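5-carboxymethyl-2-hydroxymuconate semialdehyde dehydrogenase (Thermus thermophilus, PDB 2D4E) probably catalyses the NAD-dependent oxidation of 5-carboxymethyl-2-hydroxymuconate semialdehyde to the corresponding acid, as a tetrameric member of the aldehyde dehydrogenase family. Local coordinates at residues K266-P270 with D493-D497. Residue numbers count along the deposited sequence, not the author numbering.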
loop_
_atom_site.group_PDB
_atom_site.type_symbol
_atom_site.label_atom_id
_atom_site.label_comp_id
_atom_site.label_asym_id
_atom_site.label_seq_id
_atom_site.Cartn_x
_atom_site.Cartn_y
_atom_site.Cartn_z
ATOM N N LYS C 266 -1.696 -28.237 -5.856
ATOM C CA LYS C 266 -1.571 -27.136 -6.796
ATOM C C LYS C 266 -2.342 -25.902 -6.347
ATOM O O LYS C 266 -3.355 -26.006 -5.662
ATOM C CB LYS C 266 -2.051 -27.571 -8.181
ATOM C CG LYS C 266 -1.225 -28.691 -8.777
ATOM C CD LYS C 266 -1.516 -28.871 -10.247
ATOM C CE LYS C 266 -0.570 -29.881 -10.876
ATOM N NZ LYS C 266 -0.797 -29.933 -12.344
ATOM N N ARG C 267 -1.837 -24.732 -6.729
ATOM C CA ARG C 267 -2.484 -23.467 -6.408
ATOM C C ARG C 267 -3.497 -23.217 -7.525
ATOM O O ARG C 267 -3.149 -23.267 -8.707
ATOM C CB ARG C 267 -1.446 -22.345 -6.375
ATOM C CG ARG C 267 -1.968 -21.004 -5.893
ATOM C CD ARG C 267 -0.841 -19.967 -5.865
ATOM N NE ARG C 267 0.363 -20.521 -5.252
ATOM C CZ ARG C 267 1.531 -19.892 -5.173
ATOM N NH1 ARG C 267 1.671 -18.664 -5.660
ATOM N NH2 ARG C 267 2.564 -20.495 -4.599
ATOM N N LEU C 268 -4.742 -22.939 -7.151
ATOM C CA LEU C 268 -5.807 -22.714 -8.128
ATOM C C LEU C 268 -6.433 -21.320 -8.047
ATOM O O LEU C 268 -6.626 -20.773 -6.960
ATOM C CB LEU C 268 -6.889 -23.791 -7.939
ATOM C CG LEU C 268 -8.173 -23.788 -8.780
ATOM C CD1 LEU C 268 -7.848 -23.831 -10.273
ATOM C CD2 LEU C 268 -9.018 -24.998 -8.399
ATOM N N SER C 269 -6.746 -20.758 -9.214
ATOM C CA SER C 269 -7.372 -19.442 -9.322
ATOM C C SER C 269 -8.623 -19.609 -10.180
ATOM O O SER C 269 -8.629 -19.271 -11.367
ATOM C CB SER C 269 -6.415 -18.452 -9.988
ATOM O OG SER C 269 -7.038 -17.195 -10.163
ATOM N N PRO C 270 -9.709 -20.121 -9.583
ATOM C CA PRO C 270 -10.956 -20.339 -10.315
ATOM C C PRO C 270 -11.953 -19.196 -10.427
ATOM O O PRO C 270 -12.283 -18.537 -9.444
ATOM C CB PRO C 270 -11.560 -21.538 -9.590
ATOM C CG PRO C 270 -11.238 -21.217 -8.159
ATOM C CD PRO C 270 -9.793 -20.697 -8.225
ATOM N N ASP C 493 -0.818 -11.894 -6.195
ATOM C CA ASP C 493 -0.966 -12.822 -5.085
ATOM C C ASP C 493 -1.074 -14.269 -5.513
ATOM O O ASP C 493 -0.801 -15.175 -4.724
ATOM C CB ASP C 493 -2.168 -12.431 -4.231
ATOM C CG ASP C 493 -1.813 -11.381 -3.202
ATOM O OD1 ASP C 493 -1.087 -11.732 -2.240
ATOM O OD2 ASP C 493 -2.239 -10.214 -3.364
ATOM N N PHE C 494 -1.466 -14.494 -6.760
ATOM C CA PHE C 494 -1.575 -15.853 -7.259
ATOM C C PHE C 494 -0.361 -16.274 -8.077
ATOM O O PHE C 494 0.171 -17.361 -7.876
ATOM C CB PHE C 494 -2.841 -16.026 -8.107
ATOM C CG PHE C 494 -2.909 -17.348 -8.829
ATOM C CD1 PHE C 494 -2.564 -17.442 -10.175
ATOM C CD2 PHE C 494 -3.295 -18.504 -8.155
ATOM C CE1 PHE C 494 -2.603 -18.671 -10.845
ATOM C CE2 PHE C 494 -3.337 -19.740 -8.810
ATOM C CZ PHE C 494 -2.989 -19.824 -10.162
ATOM N N TYR C 495 0.080 -15.406 -8.983
ATOM C CA TYR C 495 1.202 -15.722 -9.860
ATOM C C TYR C 495 2.603 -15.624 -9.263
ATOM O O TYR C 495 3.563 -16.063 -9.894
ATOM C CB TYR C 495 1.139 -14.858 -11.125
ATOM C CG TYR C 495 -0.125 -15.058 -11.943
ATOM C CD1 TYR C 495 -1.168 -14.126 -11.896
ATOM C CD2 TYR C 495 -0.285 -16.190 -12.748
ATOM C CE1 TYR C 495 -2.343 -14.319 -12.636
ATOM C CE2 TYR C 495 -1.454 -16.393 -13.486
ATOM C CZ TYR C 495 -2.473 -15.459 -13.425
ATOM O OH TYR C 495 -3.622 -15.665 -14.149
ATOM N N THR C 496 2.727 -15.057 -8.066
ATOM C CA THR C 496 4.035 -14.930 -7.433
ATOM C C THR C 496 4.010 -15.431 -5.996
ATOM O O THR C 496 2.941 -15.645 -5.427
ATOM C CB THR C 496 4.532 -13.455 -7.427
ATOM O OG1 THR C 496 3.724 -12.670 -6.540
ATOM C CG2 THR C 496 4.464 -12.857 -8.823
ATOM N N ASP C 497 5.195 -15.628 -5.421
ATOM C CA ASP C 497 5.333 -16.086 -4.038
ATOM C C ASP C 497 5.974 -14.991 -3.198
ATOM O O ASP C 497 6.948 -14.362 -3.630
ATOM C CB ASP C 497 6.239 -17.318 -3.938
ATOM C CG ASP C 497 5.633 -18.555 -4.569
ATOM O OD1 ASP C 497 4.408 -18.764 -4.431
ATOM O OD2 ASP C 497 6.398 -19.328 -5.186
#
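Strand 267-270 runs past the point where helix 488-495 ends and the chain, leaving helical geometry at Thr496, sets out as strand 496-504. The backbones stay apart, the closest CA atoms being those of Ser269 and Phe494 at 7.1 Å, so side chains must fill the gap. Arg267 and Ser269, two apart on an extended strand, both point toward the helix end, whereas Leu268 points away. Arg267 is long enough to reach backbone carbonyls on both sides of the helix-to-strand junction: its NH1 donates to Phe494 O at 3.0 Å and, weakly, to Thr496 O at 3.3 Å, while NH2 forms a salt bridge with Asp497 OD1 at 2.5 Å. A planar guanidinium with several N-H groups suits this cluster, since all three acceptors lie at its edge. Strand 267-271 is an edge strand of the five-stranded parallel sheet in the Rossmann-like NAD-binding domain, whereas 496-504 pairs with 154-162 in a two-stranded antiparallel arm; Arg267 links the sheet edge to the base of this arm. Its NE also forms a salt bridge with Asp483 of the second subunit. The Phe494 ring packs beside the strand: Ser269 CB sits over its face, 3.5 Å from the centroid, in a CH-pi contact, and Arg267 CG lies 3.5 Å from Phe494 CE2. The small Ser269 permits this close approach, its OG hydrogen-bonding to Arg182.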